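PDB 3OTN: SusD superfamily protein from Parabacteroides distasonis, which probably binds carbohydrate or another nutrient at the outer membrane. Local coordinates for residues K423-F426 and D427-R430; F416-C419 and Y420-K423. All coordinates share one frame; numbering follows the deposited sequence.

Interaction 1. Residues K423-F426 and D427-R430; sequences KMWF and DMLR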
ATOM      1  N   LYS A 423      -0.892   0.278  -4.425  1.00 19.63           N
ATOM      2  CA  LYS A 423      -1.305  -1.082  -4.877  1.00 18.71           C
ATOM      3  C   LYS A 423      -0.918  -1.403  -6.304  1.00 20.37           C
ATOM      4  O   LYS A 423      -0.665  -2.568  -6.639  1.00 21.43           O
ATOM      5  CB  LYS A 423      -2.843  -1.239  -4.786  1.00 18.99           C
ATOM      6  CG  LYS A 423      -3.431  -1.031  -3.416  1.00 25.11           C
ATOM      7  CD  LYS A 423      -2.924  -2.047  -2.422  1.00 21.13           C
ATOM      8  CE  LYS A 423      -3.423  -1.716  -1.009  1.00 27.44           C
ATOM      9  NZ  LYS A 423      -3.311  -2.918  -0.189  1.00 31.60           N
HETATM   10  N   MSE A 424      -0.937  -0.368  -7.149  1.00 19.71           N
HETATM   11  CA  MSE A 424      -0.769  -0.499  -8.582  1.00 19.66           C
HETATM   12  C   MSE A 424       0.617  -1.088  -8.953  1.00 22.38           C
HETATM   13  O   MSE A 424       0.715  -1.958  -9.837  1.00 17.52           O
HETATM   14  CB  MSE A 424      -0.994   0.878  -9.236  1.00 17.39           C
HETATM   15  CG  MSE A 424      -0.931   0.907 -10.718  1.00 18.02           C
HETATM   16 SE   MSE A 424      -1.055   2.746 -11.376  0.75 17.99          SE
HETATM   17  CE  MSE A 424      -2.975   3.039 -11.039  1.00 16.98           C
ATOM     18  N   TRP A 425       1.681  -0.592  -8.319  1.00 19.83           N
ATOM     19  CA  TRP A 425       3.037  -1.060  -8.656  1.00 20.40           C
ATOM     20  C   TRP A 425       3.132  -2.581  -8.381  1.00 21.12           C
ATOM     21  O   TRP A 425       3.576  -3.341  -9.231  1.00 22.55           O
ATOM     22  CB  TRP A 425       4.122  -0.301  -7.900  1.00 18.16           C
ATOM     23  CG  TRP A 425       5.514  -0.735  -8.290  1.00 22.01           C
ATOM     24  CD1 TRP A 425       6.411  -1.344  -7.493  1.00 23.56           C
ATOM     25  CD2 TRP A 425       6.110  -0.666  -9.588  1.00 19.75           C
ATOM     26  NE1 TRP A 425       7.554  -1.625  -8.184  1.00 23.95           N
ATOM     27  CE2 TRP A 425       7.403  -1.217  -9.477  1.00 27.59           C
ATOM     28  CE3 TRP A 425       5.689  -0.189 -10.819  1.00 20.20           C
ATOM     29  CZ2 TRP A 425       8.270  -1.305 -10.559  1.00 26.33           C
ATOM     30  CZ3 TRP A 425       6.533  -0.278 -11.892  1.00 30.39           C
ATOM     31  CH2 TRP A 425       7.816  -0.829 -11.757  1.00 25.16           C
ATOM     32  N   PHE A 426       2.662  -2.994  -7.215  1.00 21.43           N
ATOM     33  CA  PHE A 426       2.610  -4.427  -6.868  1.00 22.10           C
ATOM     34  C   PHE A 426       1.738  -5.260  -7.846  1.00 21.70           C
ATOM     35  O   PHE A 426       2.134  -6.363  -8.229  1.00 21.80           O
ATOM     36  CB  PHE A 426       2.119  -4.624  -5.430  1.00 20.37           C
ATOM     37  CG  PHE A 426       3.082  -4.111  -4.362  1.00 22.04           C
ATOM     38  CD1 PHE A 426       4.455  -4.236  -4.499  1.00 20.51           C
ATOM     39  CD2 PHE A 426       2.582  -3.504  -3.221  1.00 18.73           C
ATOM     40  CE1 PHE A 426       5.324  -3.778  -3.498  1.00 29.45           C
ATOM     41  CE2 PHE A 426       3.419  -3.050  -2.224  1.00 24.12           C
ATOM     42  CZ  PHE A 426       4.797  -3.186  -2.356  1.00 22.00           C
ATOM     43  N   ASP A 427       0.596  -4.722  -8.276  1.00 19.81           N
ATOM     44  CA  ASP A 427      -0.193  -5.387  -9.354  1.00 22.09           C
ATOM     45  C   ASP A 427       0.625  -5.586 -10.662  1.00 21.47           C
ATOM     46  O   ASP A 427       0.630  -6.664 -11.273  1.00 22.03           O
ATOM     47  CB  ASP A 427      -1.442  -4.575  -9.709  1.00 24.11           C
ATOM     48  CG  ASP A 427      -2.500  -4.598  -8.648  1.00 23.73           C
ATOM     49  OD1 ASP A 427      -2.399  -5.310  -7.616  1.00 27.78           O
ATOM     50  OD2 ASP A 427      -3.503  -3.880  -8.877  1.00 29.93           O
HETATM   51  N   MSE A 428       1.327  -4.544 -11.062  1.00 18.42           N
HETATM   52  CA  MSE A 428       2.169  -4.596 -12.247  1.00 19.89           C
HETATM   53  C   MSE A 428       3.257  -5.682 -12.131  1.00 21.71           C
HETATM   54  O   MSE A 428       3.520  -6.395 -13.094  1.00 22.01           O
HETATM   55  CB  MSE A 428       2.782  -3.220 -12.550  1.00 19.99           C
HETATM   56  CG  MSE A 428       1.769  -2.157 -12.957  1.00 20.50           C
HETATM   57 SE   MSE A 428       2.643  -0.419 -13.124  0.75 18.97          SE
HETATM   58  CE  MSE A 428       1.207   0.692 -13.858  1.00 19.44           C
ATOM     59  N   LEU A 429       3.859  -5.820 -10.957  1.00 17.84           N
ATOM     60  CA  LEU A 429       4.922  -6.812 -10.757  1.00 19.88           C
ATOM     61  C   LEU A 429       4.377  -8.257 -10.781  1.00 19.50           C
ATOM     62  O   LEU A 429       5.005  -9.144 -11.365  1.00 20.41           O
ATOM     63  CB  LEU A 429       5.652  -6.553  -9.438  1.00 21.36           C
ATOM     64  CG  LEU A 429       6.466  -5.241  -9.336  1.00 19.54           C
ATOM     65  CD1 LEU A 429       7.203  -5.197  -7.997  1.00 20.44           C
ATOM     66  CD2 LEU A 429       7.477  -5.054 -10.532  1.00 21.21           C
ATOM     67  N   ARG A 430       3.224  -8.498 -10.165  1.00 20.77           N
ATOM     68  CA  ARG A 430       2.689  -9.857 -10.096  1.00 23.47           C
ATOM     69  C   ARG A 430       2.017 -10.329 -11.385  1.00 24.53           C
ATOM     70  O   ARG A 430       1.990 -11.532 -11.634  1.00 21.00           O
ATOM     71  CB  ARG A 430       1.795 -10.073  -8.850  1.00 24.91           C
ATOM     72  CG  ARG A 430       0.488  -9.377  -8.876  1.00 21.20           C
ATOM     73  CD  ARG A 430      -0.274  -9.600  -7.566  1.00 23.95           C
ATOM     74  NE  ARG A 430      -1.427  -8.722  -7.567  1.00 21.99           N
ATOM     75  CZ  ARG A 430      -2.511  -8.908  -8.327  1.00 24.27           C
ATOM     76  NH1 ARG A 430      -2.642  -9.992  -9.115  1.00 21.73           N
ATOM     77  NH2 ARG A 430      -3.474  -8.014  -8.294  1.00 23.52           N
TER

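Interaction 2. Residues F416-C419 and Y420-K423; sequences FDLC and YENK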
ATOM      1  N   PHE A 416      -8.442   2.137 -11.455  1.00 21.27           N
ATOM      2  CA  PHE A 416      -9.300   3.298 -11.322  1.00 20.36           C
ATOM      3  C   PHE A 416      -9.734   3.590  -9.894  1.00 20.48           C
ATOM      4  O   PHE A 416      -9.803   4.771  -9.523  1.00 20.71           O
ATOM      5  CB  PHE A 416     -10.504   3.217 -12.233  1.00 22.29           C
ATOM      6  CG  PHE A 416     -10.152   3.173 -13.734  1.00 22.52           C
ATOM      7  CD1 PHE A 416      -9.221   4.061 -14.293  1.00 23.97           C
ATOM      8  CD2 PHE A 416     -10.788   2.286 -14.567  1.00 23.02           C
ATOM      9  CE1 PHE A 416      -8.927   4.016 -15.672  1.00 26.13           C
ATOM     10  CE2 PHE A 416     -10.503   2.237 -15.944  1.00 21.39           C
ATOM     11  CZ  PHE A 416      -9.574   3.111 -16.483  1.00 19.81           C
ATOM     12  N   ASP A 417     -10.064   2.554  -9.131  1.00 20.65           N
ATOM     13  CA  ASP A 417     -10.590   2.719  -7.775  1.00 20.39           C
ATOM     14  C   ASP A 417      -9.503   2.818  -6.716  1.00 22.41           C
ATOM     15  O   ASP A 417      -9.654   3.564  -5.733  1.00 18.98           O
ATOM     16  CB  ASP A 417     -11.556   1.585  -7.398  1.00 19.04           C
ATOM     17  CG  ASP A 417     -12.809   2.090  -6.720  1.00 22.77           C
ATOM     18  OD1 ASP A 417     -13.487   2.899  -7.383  1.00 23.81           O
ATOM     19  OD2 ASP A 417     -13.098   1.715  -5.547  1.00 26.19           O
ATOM     20  N   LEU A 418      -8.422   2.058  -6.902  1.00 20.03           N
ATOM     21  CA  LEU A 418      -7.322   2.043  -5.937  1.00 19.36           C
ATOM     22  C   LEU A 418      -6.100   2.913  -6.298  1.00 18.06           C
ATOM     23  O   LEU A 418      -5.035   2.770  -5.697  1.00 20.63           O
ATOM     24  CB  LEU A 418      -6.886   0.595  -5.689  1.00 19.55           C
ATOM     25  CG  LEU A 418      -8.050  -0.386  -5.426  1.00 23.56           C
ATOM     26  CD1 LEU A 418      -7.505  -1.804  -5.280  1.00 16.46           C
ATOM     27  CD2 LEU A 418      -8.816   0.046  -4.170  1.00 20.71           C
ATOM     28  N   CYS A 419      -6.225   3.810  -7.268  1.00 18.38           N
ATOM     29  CA  CYS A 419      -5.071   4.589  -7.683  1.00 18.18           C
ATOM     30  C   CYS A 419      -4.459   5.397  -6.542  1.00 17.27           C
ATOM     31  O   CYS A 419      -5.182   5.966  -5.733  1.00 17.93           O
ATOM     32  CB  CYS A 419      -5.424   5.547  -8.824  1.00 18.62           C
ATOM     33  SG  CYS A 419      -6.880   6.627  -8.524  1.00 22.11           S
ATOM     34  N   TYR A 420      -3.124   5.448  -6.538  1.00 17.79           N
ATOM     35  CA  TYR A 420      -2.326   6.235  -5.620  1.00 17.10           C
ATOM     36  C   TYR A 420      -2.416   5.756  -4.186  1.00 18.95           C
ATOM     37  O   TYR A 420      -2.134   6.534  -3.270  1.00 18.79           O
ATOM     38  CB  TYR A 420      -2.636   7.738  -5.762  1.00 18.79           C
ATOM     39  CG  TYR A 420      -2.558   8.157  -7.241  1.00 12.77           C
ATOM     40  CD1 TYR A 420      -1.368   8.026  -7.947  1.00 20.34           C
ATOM     41  CD2 TYR A 420      -3.669   8.612  -7.920  1.00 17.97           C
ATOM     42  CE1 TYR A 420      -1.286   8.365  -9.299  1.00 19.83           C
ATOM     43  CE2 TYR A 420      -3.602   8.945  -9.288  1.00 21.13           C
ATOM     44  CZ  TYR A 420      -2.400   8.815  -9.960  1.00 18.41           C
ATOM     45  OH  TYR A 420      -2.284   9.146 -11.303  1.00 23.23           O
ATOM     46  N   GLU A 421      -2.796   4.485  -4.008  1.00 18.08           N
ATOM     47  CA  GLU A 421      -2.900   3.829  -2.683  1.00 18.59           C
ATOM     48  C   GLU A 421      -1.830   2.766  -2.472  1.00 18.80           C
ATOM     49  O   GLU A 421      -1.972   1.900  -1.600  1.00 17.84           O
ATOM     50  CB  GLU A 421      -4.292   3.182  -2.527  1.00 18.30           C
ATOM     51  CG  GLU A 421      -5.458   4.136  -2.456  1.00 21.90           C
ATOM     52  CD  GLU A 421      -6.841   3.414  -2.349  1.00 21.82           C
ATOM     53  OE1 GLU A 421      -6.998   2.504  -1.524  1.00 27.36           O
ATOM     54  OE2 GLU A 421      -7.757   3.773  -3.104  1.00 23.16           O
ATOM     55  N   ASN A 422      -0.747   2.830  -3.251  1.00 17.07           N
ATOM     56  CA  ASN A 422       0.382   1.911  -3.133  1.00 16.37           C
ATOM     57  C   ASN A 422       0.006   0.468  -3.457  1.00 17.97           C
ATOM     58  O   ASN A 422       0.501  -0.476  -2.823  1.00 19.86           O
ATOM     59  CB  ASN A 422       1.058   2.032  -1.718  1.00 18.07           C
ATOM     60  CG  ASN A 422       2.079   3.200  -1.597  1.00 20.07           C
ATOM     61  OD1 ASN A 422       2.789   3.272  -0.597  1.00 17.16           O
ATOM     62  ND2 ASN A 422       2.115   4.125  -2.567  1.00 18.86           N
ATOM     63  N   LYS A 423      -0.892   0.278  -4.425  1.00 19.63           N
ATOM     64  CA  LYS A 423      -1.305  -1.082  -4.877  1.00 18.71           C
ATOM     65  C   LYS A 423      -0.918  -1.403  -6.304  1.00 20.37           C
ATOM     66  O   LYS A 423      -0.665  -2.568  -6.639  1.00 21.43           O
ATOM     67  CB  LYS A 423      -2.843  -1.239  -4.786  1.00 18.99           C
ATOM     68  CG  LYS A 423      -3.431  -1.031  -3.416  1.00 25.11           C
ATOM     69  CD  LYS A 423      -2.924  -2.047  -2.422  1.00 21.13           C
ATOM     70  CE  LYS A 423      -3.423  -1.716  -1.009  1.00 27.44           C
ATOM     71  NZ  LYS A 423      -3.311  -2.918  -0.189  1.00 31.60           N
TER
HETATM   72  O   HOH W   1      -2.237   2.231  -6.305  1.00 18.35           O

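Interaction 1. Residues K423-F426 and D427-R430
Within helix 424-431, Trp425 packs against Met428 and Leu429, three and four residues on. Leu429 lies over one face of the indole: its CG makes a CH-pi contact 4.2 Å from the centroid of the Trp425 five-membered ring, while CD2 sits above the plane, offset toward the rim. With CG anti to the backbone N (chi1 -177°), Trp425 swings its indole toward the next turn. The selenium of Met428, a selenomethionine like Met424, approaches the ring obliquely in a Met-aromatic contact, SE lying 3.8 Å from Trp425 CE3. Met424 and Met428 run side by side, CG of the former 3.8 Å from CE of the latter. Four successive i to i+4 backbone bonds, from Asp427 N to Lys423 O (3.0 Å) through Arg430 N to Phe426 O (3.1 Å), establish the alpha-helix from its start. Replacing Trp425 by an alanine would probably leave Leu429 without the ring face it packs on and Met428 SE without its aromatic neighbour. On another side of the helix Arg430 NH2 forms a salt-bridged hydrogen bond with Asp427 OD1 (3.0 Å), reaching it from above the carboxylate plane; Arg414 pairs with Asp427 OD2 and Glu369 with Arg430 NH1.

Interaction 2. Residues F416-C419 and Y420-K423
The Tyr420 ring is met obliquely by Cys419, with SG 4.8 Å from the ring centroid and 54° off its normal, a sulfur-aromatic contact between neighbours in sequence. Cys419 CB approaches the same side of the phenol, 3.6 Å from Tyr420 CD2, and the ring's far end is tied down by a bond from OH to the Lys54 backbone. A second flat group, the Glu421 carboxylate, lies beside Leu418, whose CD2 is 4.0 Å from OE2; the Glu421 chain reaches there extended beyond CG (chi2 178°). Between these side chains the backbone makes a type II beta turn, Leu418 to Glu421, as it leaves helix 403-418. Its closing bond, Glu421 N to Leu418 O, is long at 3.3 Å and bent to 136°. Leu418 O also accepts a bond from a water at 2.9 Å, and that water takes the Lys423 N-H at 3.0 Å, bridging the turn to the residue before the next helix. Asp417 O and Glu421 OE2, two acceptors 3.2 Å apart, are reconciled by Lys338, whose NZ binds both, while Arg359 gives OE2 a second cationic partner that probably favours the charged carboxylate.

How the interactions relate
Interaction 2 comes first along the chain, where helix 403-418 gives way to the loop at 419-423, and interaction 1 follows at once on helix 424-431. Lys423 belongs to both, its NZ bound to Asp362 and the Val357 carbonyl. The two centres are about 10 Å apart, and they touch directly where Met424 CE packs 4.1 Å from Cys419 CB. Tyr415 of helix 403-418 also packs against Met424 and Met428, so the second helix is held to the first beyond the connecting loop. All four segments belong to the RagB/SusD part of the chain, and together they form the buried junction between two consecutive helices, with a type II turn leading into the connecting loop.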